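Local coordinates for purine nucleosidase, (IunH-1) (Sulfolobus solfataricus, PDB 3T8J), which belongs to the nucleosidase clan of enzymes and, in this model, forms an assembly of four protein chains with a bound sodium ion, at residues D262-D265 / N266-G270; D275-A279 / D280-S284; T183-W187 / D188-N192. One frame throughout, in Å; residues are numbered along the deposited sequence.

Interaction 1 (D262-D265 / N266-G270)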
ATOM      1  N   ASP A 262      -5.800   7.420   6.975  1.00 18.10           N
ATOM      2  CA  ASP A 262      -5.409   6.267   6.142  1.00 18.87           C
ATOM      3  C   ASP A 262      -6.563   5.933   5.175  1.00 18.98           C
ATOM      4  O   ASP A 262      -7.665   5.563   5.624  1.00 18.27           O
ATOM      5  CB  ASP A 262      -5.061   5.060   7.003  1.00 18.91           C
ATOM      6  CG  ASP A 262      -4.599   3.861   6.180  1.00 20.66           C
ATOM      7  OD1 ASP A 262      -5.291   3.477   5.204  1.00 21.77           O
ATOM      8  OD2 ASP A 262      -3.543   3.272   6.526  1.00 22.59           O
ATOM      9  N   ASN A 263      -6.357   6.199   3.879  1.00 18.61           N
ATOM     10  CA  ASN A 263      -7.368   5.934   2.847  1.00 19.11           C
ATOM     11  C   ASN A 263      -6.972   4.783   1.929  1.00 19.70           C
ATOM     12  O   ASN A 263      -7.366   4.734   0.760  1.00 20.79           O
ATOM     13  CB  ASN A 263      -7.714   7.202   2.048  1.00 18.91           C
ATOM     14  CG  ASN A 263      -6.578   7.651   1.145  1.00 20.89           C
ATOM     15  OD1 ASN A 263      -5.384   7.519   1.506  1.00 23.35           O
ATOM     16  ND2 ASN A 263      -6.924   8.211  -0.022  1.00 21.02           N
ATOM     17  N   THR A 264      -6.170   3.860   2.462  1.00 20.83           N
ATOM     18  CA  THR A 264      -5.864   2.637   1.743  1.00 21.86           C
ATOM     19  C   THR A 264      -7.009   1.634   1.893  1.00 22.96           C
ATOM     20  O   THR A 264      -7.919   1.827   2.692  1.00 21.80           O
ATOM     21  CB  THR A 264      -4.555   1.957   2.253  1.00 22.01           C
ATOM     22  OG1 THR A 264      -4.792   1.342   3.536  1.00 22.38           O
ATOM     23  CG2 THR A 264      -3.393   2.972   2.320  1.00 23.28           C
ATOM     24  N   ASP A 265      -6.919   0.557   1.115  1.00 25.98           N
ATOM     25  CA  ASP A 265      -7.757  -0.624   1.292  1.00 27.88           C
ATOM     26  C   ASP A 265      -7.036  -1.722   2.102  1.00 27.75           C
ATOM     27  O   ASP A 265      -7.424  -2.909   2.071  1.00 29.21           O
ATOM     28  CB  ASP A 265      -8.147  -1.192  -0.079  1.00 31.26           C
ATOM     29  CG  ASP A 265      -9.418  -0.604  -0.615  1.00 36.97           C
ATOM     30  OD1 ASP A 265     -10.475  -0.667   0.083  1.00 40.54           O
ATOM     31  OD2 ASP A 265      -9.358  -0.123  -1.775  1.00 46.75           O
ATOM     32  N   ASN A 266      -5.986  -1.334   2.820  1.00 25.41           N
ATOM     33  CA  ASN A 266      -5.244  -2.249   3.643  1.00 25.22           C
ATOM     34  C   ASN A 266      -5.922  -2.398   5.025  1.00 23.11           C
ATOM     35  O   ASN A 266      -6.955  -1.781   5.326  1.00 21.73           O
ATOM     36  CB  ASN A 266      -3.792  -1.768   3.787  1.00 26.84           C
ATOM     37  CG  ASN A 266      -3.035  -1.724   2.442  1.00 30.84           C
ATOM     38  OD1 ASN A 266      -3.282  -2.548   1.563  1.00 35.28           O
ATOM     39  ND2 ASN A 266      -2.086  -0.781   2.305  1.00 34.79           N
ATOM     40  N   ILE A 267      -5.308  -3.193   5.891  1.00 23.22           N
ATOM     41  CA  ILE A 267      -5.831  -3.422   7.220  1.00 23.34           C
ATOM     42  C   ILE A 267      -6.032  -2.140   8.080  1.00 21.57           C
ATOM     43  O   ILE A 267      -6.882  -2.106   8.953  1.00 21.09           O
ATOM     44  CB  ILE A 267      -4.937  -4.467   7.939  1.00 25.04           C
ATOM     45  CG1 ILE A 267      -5.714  -5.137   9.046  1.00 27.95           C
ATOM     46  CG2 ILE A 267      -3.606  -3.874   8.380  1.00 25.90           C
ATOM     47  CD1 ILE A 267      -5.033  -6.411   9.533  1.00 31.81           C
ATOM     48  N   THR A 268      -5.221  -1.103   7.815  1.00 19.86           N
ATOM     49  CA  THR A 268      -5.226   0.162   8.521  1.00 18.85           C
ATOM     50  C   THR A 268      -6.238   1.172   7.949  1.00 17.62           C
ATOM     51  O   THR A 268      -6.319   2.315   8.416  1.00 17.43           O
ATOM     52  CB  THR A 268      -3.810   0.786   8.452  1.00 19.11           C
ATOM     53  OG1 THR A 268      -3.361   0.701   7.096  1.00 19.93           O
ATOM     54  CG2 THR A 268      -2.848   0.045   9.392  1.00 20.67           C
ATOM     55  N   ARG A 269      -7.052   0.748   6.974  1.00 17.99           N
ATOM     56  CA  ARG A 269      -8.073   1.607   6.394  1.00 17.55           C
ATOM     57  C   ARG A 269      -8.843   2.356   7.471  1.00 17.62           C
ATOM     58  O   ARG A 269      -9.349   1.752   8.421  1.00 17.39           O
ATOM     59  CB  ARG A 269      -9.068   0.780   5.562  1.00 18.27           C
ATOM     60  CG  ARG A 269     -10.286   1.564   5.082  1.00 17.04           C
ATOM     61  CD  ARG A 269     -11.313   0.714   4.322  1.00 18.73           C
ATOM     62  NE  ARG A 269     -12.609   1.367   4.231  1.00 17.44           N
ATOM     63  CZ  ARG A 269     -13.632   0.926   3.511  1.00 19.65           C
ATOM     64  NH1 ARG A 269     -13.469  -0.144   2.755  1.00 21.47           N
ATOM     65  NH2 ARG A 269     -14.793   1.577   3.517  1.00 20.04           N
ATOM     66  N   GLY A 270      -8.986   3.665   7.289  1.00 16.99           N
ATOM     67  CA  GLY A 270      -9.817   4.458   8.176  1.00 16.07           C
ATOM     68  C   GLY A 270      -9.200   4.935   9.462  1.00 15.84           C
ATOM     69  O   GLY A 270      -9.849   5.678  10.201  1.00 16.84           O
TER
HETATM   70  O   HOH W   1     -11.135  -1.941   2.311  1.00 24.58           O
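D262 and T268 meet through a short hydrogen bond, 2.6 Å from T268 OG1 to D262 OD2. The hydroxyl donates from above the carboxylate, 42° out of its plane, and the two side chains cross at about a right angle. The other oxygen, OD1, is gripped twice by T264: its OG1 donates on the syn side at 2.8 Å, and its backbone N lies 2.9 Å from D262 OD1 on the anti side. The hydrogen bond from the backbone N two residues on, T264 N to D262 OD1, makes an Asx turn. With D262 CG turned away from its own backbone N (chi1 -178°), the carboxylate reaches in among these donors, and three bonds fix its rotation.

T264 OG1 also accepts, taking the N-H of N266 at 3.0 Å with an N-H...O angle of 154°. That hydroxyl therefore relays the grip from the carboxylate to the start of the next segment. The backbone bond from G270 N to D262 O, 2.8 Å, closes the loop at its base. T264 O is buried without a polar partner and lies 3.3 Å from R269 CB.

Farther out, D265 and R269 run side by side, but D265 OD1 lies well out of the guanidinium plane of R269, so no N-H points at it. A water links them instead, donating to D265 OD1 at 2.7 Å and accepting from R269 NH1. R269 finds stronger partners elsewhere: its NH2 donates to W166 O and N71 O, and its guanidinium makes a cation-pi contact with W166. Packing on N266 of both the second and the fourth subunit brings N266 to a subunit interface. The whole is a hairpin loop between strands 251-261 and 272-275, built from an Asx turn followed by a type I beta turn over N266 to R269.

Interaction 2 (D275-A279 / D280-S284)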
ATOM      1  N   ASP A 275      -0.055  13.056  14.869  1.00 22.25           N
ATOM      2  CA  ASP A 275       1.262  13.576  15.227  1.00 22.83           C
ATOM      3  C   ASP A 275       1.067  14.565  16.371  1.00 24.02           C
ATOM      4  O   ASP A 275       0.368  15.580  16.209  1.00 23.74           O
ATOM      5  CB  ASP A 275       1.904  14.211  13.991  1.00 24.12           C
ATOM      6  CG  ASP A 275       3.382  14.574  14.188  1.00 25.12           C
ATOM      7  OD1 ASP A 275       3.864  14.564  15.333  1.00 27.51           O
ATOM      8  OD2 ASP A 275       4.066  14.756  13.145  1.00 28.92           O
ATOM      9  N   ARG A 276       1.697  14.271  17.508  1.00 25.45           N
ATOM     10  CA  ARG A 276       1.638  15.080  18.725  1.00 27.32           C
ATOM     11  C   ARG A 276       2.872  15.993  18.844  1.00 29.50           C
ATOM     12  O   ARG A 276       3.022  16.719  19.854  1.00 31.58           O
ATOM     13  CB  ARG A 276       1.560  14.170  19.965  1.00 28.34           C
ATOM     14  CG  ARG A 276       0.556  13.001  19.886  1.00 27.62           C
ATOM     15  CD  ARG A 276       0.730  12.037  21.071  1.00 28.27           C
ATOM     16  NE  ARG A 276       2.053  11.426  21.041  1.00 29.59           N
ATOM     17  CZ  ARG A 276       2.409  10.404  20.265  1.00 29.35           C
ATOM     18  NH1 ARG A 276       1.521   9.801  19.488  1.00 27.91           N
ATOM     19  NH2 ARG A 276       3.685  10.007  20.288  1.00 28.98           N
ATOM     20  N   PHE A 277       3.773  15.931  17.851  1.00 29.66           N
ATOM     21  CA  PHE A 277       5.024  16.718  17.813  1.00 31.71           C
ATOM     22  C   PHE A 277       6.007  16.331  18.934  1.00 33.85           C
ATOM     23  O   PHE A 277       6.859  17.139  19.325  1.00 36.96           O
ATOM     24  CB  PHE A 277       4.712  18.239  17.834  1.00 32.65           C
ATOM     25  CG  PHE A 277       3.478  18.629  17.025  1.00 31.59           C
ATOM     26  CD1 PHE A 277       3.401  18.357  15.664  1.00 29.97           C
ATOM     27  CD2 PHE A 277       2.394  19.246  17.626  1.00 32.74           C
ATOM     28  CE1 PHE A 277       2.301  18.721  14.909  1.00 30.49           C
ATOM     29  CE2 PHE A 277       1.274  19.607  16.868  1.00 31.95           C
ATOM     30  CZ  PHE A 277       1.232  19.343  15.509  1.00 29.44           C
ATOM     31  N   ASP A 278       5.896  15.102  19.438  1.00 33.21           N
ATOM     32  CA  ASP A 278       6.715  14.594  20.551  1.00 34.80           C
ATOM     33  C   ASP A 278       7.511  13.328  20.200  1.00 33.82           C
ATOM     34  O   ASP A 278       8.037  12.654  21.084  1.00 36.10           O
ATOM     35  CB  ASP A 278       5.838  14.301  21.782  1.00 35.04           C
ATOM     36  CG  ASP A 278       4.883  13.142  21.578  1.00 36.51           C
ATOM     37  OD1 ASP A 278       4.922  12.471  20.512  1.00 37.35           O
ATOM     38  OD2 ASP A 278       4.101  12.864  22.520  1.00 38.34           O
ATOM     39  N   ALA A 279       7.585  12.971  18.927  1.00 31.75           N
ATOM     40  CA  ALA A 279       8.348  11.787  18.532  1.00 30.55           C
ATOM     41  C   ALA A 279       9.687  12.153  17.908  1.00 32.04           C
ATOM     42  O   ALA A 279       9.997  13.354  17.722  1.00 34.48           O
ATOM     43  CB  ALA A 279       7.499  10.907  17.582  1.00 28.23           C
ATOM     44  N   ASP A 280      10.519  11.135  17.658  1.00 31.71           N
ATOM     45  CA  ASP A 280      11.885  11.348  17.106  1.00 32.92           C
ATOM     46  C   ASP A 280      11.841  11.784  15.648  1.00 33.53           C
ATOM     47  O   ASP A 280      12.825  12.330  15.131  1.00 36.63           O
ATOM     48  CB  ASP A 280      12.721  10.073  17.229  1.00 32.74           C
ATOM     49  CG  ASP A 280      12.852   9.593  18.665  1.00 35.82           C
ATOM     50  OD1 ASP A 280      12.889  10.448  19.597  1.00 39.40           O
ATOM     51  OD2 ASP A 280      12.995   8.356  18.869  1.00 38.83           O
ATOM     52  N   THR A 281      10.722  11.528  14.979  1.00 31.57           N
ATOM     53  CA  THR A 281      10.430  12.050  13.659  1.00 31.77           C
ATOM     54  C   THR A 281       9.019  12.643  13.681  1.00 32.14           C
ATOM     55  O   THR A 281       8.219  12.379  14.595  1.00 32.03           O
ATOM     56  CB  THR A 281      10.553  10.993  12.543  1.00 31.54           C
ATOM     57  OG1 THR A 281       9.480  10.038  12.670  1.00 29.99           O
ATOM     58  CG2 THR A 281      11.894  10.258  12.595  1.00 33.22           C
ATOM     59  N   SER A 282       8.714  13.459  12.681  1.00 33.45           N
ATOM     60  CA  SER A 282       7.423  14.140  12.616  1.00 32.97           C
ATOM     61  C   SER A 282       7.016  14.259  11.155  1.00 31.97           C
ATOM     62  O   SER A 282       7.861  14.337  10.248  1.00 33.59           O
ATOM     63  CB  SER A 282       7.475  15.487  13.341  1.00 34.50           C
ATOM     64  OG  SER A 282       6.302  16.280  13.203  1.00 35.77           O
ATOM     65  N   TRP A 283       5.719  14.200  10.917  1.00 30.25           N
ATOM     66  CA  TRP A 283       5.197  14.240   9.570  1.00 28.93           C
ATOM     67  C   TRP A 283       4.954  15.670   9.097  1.00 29.71           C
ATOM     68  O   TRP A 283       5.192  16.001   7.921  1.00 31.77           O
ATOM     69  CB  TRP A 283       3.884  13.468   9.525  1.00 28.04           C
ATOM     70  CG  TRP A 283       4.043  12.030   9.908  1.00 26.09           C
ATOM     71  CD1 TRP A 283       5.095  11.200   9.636  1.00 26.63           C
ATOM     72  CD2 TRP A 283       3.078  11.229  10.611  1.00 22.86           C
ATOM     73  NE1 TRP A 283       4.846   9.933  10.136  1.00 26.29           N
ATOM     74  CE2 TRP A 283       3.622   9.937  10.741  1.00 23.33           C
ATOM     75  CE3 TRP A 283       1.822  11.497  11.153  1.00 23.99           C
ATOM     76  CZ2 TRP A 283       2.931   8.889  11.376  1.00 21.41           C
ATOM     77  CZ3 TRP A 283       1.132  10.471  11.771  1.00 23.58           C
ATOM     78  CH2 TRP A 283       1.690   9.182  11.877  1.00 21.93           C
ATOM     79  N   SER A 284       4.448  16.497  10.009  1.00 29.56           N
ATOM     80  CA  SER A 284       4.223  17.923   9.775  1.00 30.01           C
ATOM     81  C   SER A 284       4.206  18.641  11.108  1.00 31.88           C
ATOM     82  O   SER A 284       3.823  18.054  12.126  1.00 33.02           O
ATOM     83  CB  SER A 284       2.893  18.194   9.056  1.00 29.39           C
ATOM     84  OG  SER A 284       2.734  19.560   8.689  1.00 31.72           O
TER
HETATM   85  O   HOH W   2       6.312  13.780  16.260  1.00 20.72           O
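D275 faces S282 and W283 with one carboxylate oxygen, OD2, which takes both S282 OG at 2.7 Å and W283 N at 2.8 Å. The W283 N-H arrives nearly along the C-O bond with an angle of 156° at the hydrogen, while the hydroxyl comes from the syn side, 26° out of the carboxylate plane. With CG opposite the backbone N (chi1 -170°), the carboxylate spans the loop and its second oxygen, OD1, accepts F277 N at 2.9 Å, an Asx turn.

R276 takes no part across the loop; its guanidinium pairs with D278, NE lying 2.9 Å from D278 OD2, nearly in the guanidinium plane, as part of a salt bridge. F277 then lays one ring face over D275 O, 3.8 Å above the plane, and presents its edge to 280-284, where CE1 comes within 3.2 Å of S284 O, in the plane of the ring. At A279 the chain turns, and a water sits inside the bend, accepting from A279 N at 3.1 Å and lying 2.7 Å from D275 OD1; T281 O is also beside it.

This surface loop follows strand 272-275, the outermost strand at one side of the sheet within this chain, and leads toward strand 289-295. D280 OD1 and T281 OG1 hydrogen-bond Y224 OH and I157 O of the second subunit, while W283 packs against F258 and V260 of strand 251-261.

Interaction 3 (T183-W187 / D188-N192)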
ATOM      1  N   THR A 183     -12.959  20.836  14.918  1.00 22.20           N
ATOM      2  CA  THR A 183     -12.814  20.281  16.252  1.00 23.11           C
ATOM      3  C   THR A 183     -13.375  18.851  16.172  1.00 22.35           C
ATOM      4  O   THR A 183     -14.478  18.665  15.695  1.00 22.85           O
ATOM      5  CB  THR A 183     -13.518  21.126  17.342  1.00 24.34           C
ATOM      6  OG1 THR A 183     -12.815  22.377  17.487  1.00 26.97           O
ATOM      7  CG2 THR A 183     -13.507  20.390  18.675  1.00 26.03           C
ATOM      8  N   MET A 184     -12.562  17.888  16.598  1.00 22.54           N
ATOM      9  CA  MET A 184     -12.821  16.446  16.407  1.00 22.61           C
ATOM     10  C   MET A 184     -12.993  15.763  17.762  1.00 23.15           C
ATOM     11  O   MET A 184     -12.183  15.929  18.668  1.00 23.08           O
ATOM     12  CB  MET A 184     -11.615  15.855  15.661  1.00 24.08           C
ATOM     13  CG  MET A 184     -11.566  14.442  15.482  1.00 28.19           C
ATOM     14  SD  MET A 184      -9.887  14.141  14.785  1.00 35.05           S
ATOM     15  CE  MET A 184     -10.542  13.042  13.706  1.00 31.02           C
ATOM     16  N   ILE A 185     -14.051  14.953  17.871  1.00 22.30           N
ATOM     17  CA  ILE A 185     -14.371  14.171  19.053  1.00 23.74           C
ATOM     18  C   ILE A 185     -14.201  12.681  18.685  1.00 22.82           C
ATOM     19  O   ILE A 185     -15.012  12.135  17.934  1.00 22.05           O
ATOM     20  CB  ILE A 185     -15.831  14.444  19.522  1.00 24.17           C
ATOM     21  CG1 ILE A 185     -16.019  15.852  20.149  1.00 25.53           C
ATOM     22  CG2 ILE A 185     -16.262  13.467  20.617  1.00 26.99           C
ATOM     23  CD1 ILE A 185     -15.687  17.066  19.259  1.00 27.41           C
ATOM     24  N   PRO A 186     -13.167  12.012  19.219  1.00 22.07           N
ATOM     25  CA  PRO A 186     -12.900  10.604  18.849  1.00 20.98           C
ATOM     26  C   PRO A 186     -13.741   9.568  19.601  1.00 21.38           C
ATOM     27  O   PRO A 186     -14.112   9.781  20.760  1.00 21.64           O
ATOM     28  CB  PRO A 186     -11.412  10.411  19.206  1.00 22.24           C
ATOM     29  CG  PRO A 186     -10.904  11.753  19.577  1.00 24.50           C
ATOM     30  CD  PRO A 186     -12.041  12.578  19.990  1.00 23.28           C
ATOM     31  N   TRP A 187     -13.970   8.437  18.939  1.00 21.52           N
ATOM     32  CA  TRP A 187     -14.633   7.299  19.553  1.00 21.84           C
ATOM     33  C   TRP A 187     -13.964   6.850  20.846  1.00 22.81           C
ATOM     34  O   TRP A 187     -14.656   6.548  21.840  1.00 23.06           O
ATOM     35  CB  TRP A 187     -14.620   6.130  18.575  1.00 21.09           C
ATOM     36  CG  TRP A 187     -15.183   4.835  19.154  1.00 22.74           C
ATOM     37  CD1 TRP A 187     -14.477   3.740  19.581  1.00 23.47           C
ATOM     38  CD2 TRP A 187     -16.555   4.546  19.376  1.00 25.57           C
ATOM     39  NE1 TRP A 187     -15.343   2.775  20.068  1.00 26.47           N
ATOM     40  CE2 TRP A 187     -16.623   3.249  19.940  1.00 25.05           C
ATOM     41  CE3 TRP A 187     -17.743   5.243  19.134  1.00 26.38           C
ATOM     42  CZ2 TRP A 187     -17.845   2.636  20.272  1.00 27.24           C
ATOM     43  CZ3 TRP A 187     -18.950   4.625  19.474  1.00 27.27           C
ATOM     44  CH2 TRP A 187     -18.980   3.343  20.019  1.00 27.55           C
ATOM     45  N   ASP A 188     -12.635   6.759  20.846  1.00 23.06           N
ATOM     46  CA  ASP A 188     -11.925   6.211  21.999  1.00 24.57           C
ATOM     47  C   ASP A 188     -11.705   7.208  23.135  1.00 25.47           C
ATOM     48  O   ASP A 188     -11.048   6.888  24.136  1.00 27.97           O
ATOM     49  CB  ASP A 188     -10.665   5.429  21.604  1.00 25.00           C
ATOM     50  CG  ASP A 188      -9.740   6.175  20.672  1.00 25.25           C
ATOM     51  OD1 ASP A 188      -9.950   7.392  20.397  1.00 24.77           O
ATOM     52  OD2 ASP A 188      -8.759   5.506  20.211  1.00 24.88           O
ATOM     53  N   VAL A 189     -12.310   8.391  22.984  1.00 25.65           N
ATOM     54  CA  VAL A 189     -12.517   9.326  24.074  1.00 26.74           C
ATOM     55  C   VAL A 189     -13.955   9.164  24.614  1.00 27.29           C
ATOM     56  O   VAL A 189     -14.154   8.998  25.818  1.00 28.59           O
ATOM     57  CB  VAL A 189     -12.229  10.773  23.606  1.00 26.55           C
ATOM     58  CG1 VAL A 189     -12.754  11.805  24.621  1.00 28.79           C
ATOM     59  CG2 VAL A 189     -10.734  10.935  23.327  1.00 27.79           C
ATOM     60  N   ILE A 190     -14.947   9.193  23.736  1.00 25.82           N
ATOM     61  CA  ILE A 190     -16.343   9.179  24.205  1.00 26.80           C
ATOM     62  C   ILE A 190     -16.711   7.866  24.924  1.00 27.53           C
ATOM     63  O   ILE A 190     -17.574   7.909  25.802  1.00 27.65           O
ATOM     64  CB  ILE A 190     -17.380   9.535  23.102  1.00 27.15           C
ATOM     65  CG1 ILE A 190     -17.444   8.473  22.031  1.00 26.56           C
ATOM     66  CG2 ILE A 190     -17.100  10.906  22.504  1.00 28.47           C
ATOM     67  CD1 ILE A 190     -18.545   7.423  22.334  1.00 27.96           C
ATOM     68  N   ILE A 191     -16.040   6.746  24.613  1.00 27.28           N
ATOM     69  CA  ILE A 191     -16.349   5.474  25.298  1.00 28.47           C
ATOM     70  C   ILE A 191     -15.963   5.468  26.770  1.00 29.73           C
ATOM     71  O   ILE A 191     -16.367   4.574  27.503  1.00 31.35           O
ATOM     72  CB  ILE A 191     -15.742   4.207  24.600  1.00 27.20           C
ATOM     73  CG1 ILE A 191     -14.211   4.266  24.555  1.00 28.70           C
ATOM     74  CG2 ILE A 191     -16.373   4.022  23.217  1.00 28.16           C
ATOM     75  CD1 ILE A 191     -13.561   3.048  23.857  1.00 30.57           C
ATOM     76  N   ASN A 192     -15.193   6.465  27.216  1.00 29.39           N
ATOM     77  CA  ASN A 192     -14.906   6.627  28.649  1.00 32.10           C
ATOM     78  C   ASN A 192     -16.079   7.187  29.469  1.00 32.40           C
ATOM     79  O   ASN A 192     -15.994   7.253  30.700  1.00 35.36           O
ATOM     80  CB  ASN A 192     -13.686   7.548  28.840  1.00 32.42           C
ATOM     81  CG  ASN A 192     -12.420   6.989  28.214  1.00 34.28           C
ATOM     82  OD1 ASN A 192     -12.235   5.772  28.131  1.00 36.99           O
ATOM     83  ND2 ASN A 192     -11.526   7.884  27.789  1.00 36.75           N
TER
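P186 and W187 accept the first backbone bonds of a short helix that follows directly on strand 182-185, a strand-to-helix turn of the alpha/beta fold with P186 at the N-cap. P186 O takes two N-H groups: I190 N at 3.1 Å, in the carbonyl plane with an N-H...O angle of 165°, and V189 N at 3.2 Å from well above that plane. I191 N adds a third bond, 3.1 Å to W187 O.

Among the side chains, I185 and I190 cross at about a right angle, and their CG2 methyls are 3.3 Å apart, closer than two methyls normally approach. Both belong to buried residues, and the pair continues onto helix 237-246, where I185 touches T241 and I244. P186 CG lies 3.8 Å from V189 CG2, the two side chains crossing obliquely. D188 sends its carboxylate to the backbone instead, with V151 N bonding OD1 while F152 N and I154 N bond OD2.

W187 provides the broadest surface, its side chain about 10 Å from the bound sodium ion. Its CG stands anti to the backbone N (chi1 175°), which swings the indole out alongside I190 and I191. I190 CD1 lies beside W187 CE3. I191 CG2, by contrast, makes a CH-pi contact, sitting over one face of the indole 3.7 Å from the centroid of the five-membered ring and 25° off its normal; the closest ring atom, CE2, is 3.4 Å from that methyl.

Interactions 1 and 2 are loops at successive ends of strand 272-275, the first leading into it and the second leaving it, with centres 21 Å apart and nearest atoms about 9 Å apart. Both are Asp-centred, with a carboxylate taking backbone N-H and hydroxyl groups, and both touch the second subunit; W283 of 275-284 packs on I267 of that subunit. Interaction 2 is a surface contact and interaction 1 is partly buried. Interaction 3 lies deeper, its centre 11 Å from that of the chain, and meets no other chain: here backbone helix bonds and apolar or CH-pi packing replace the carboxylate networks, joining strand 182-185 to helix 187-190.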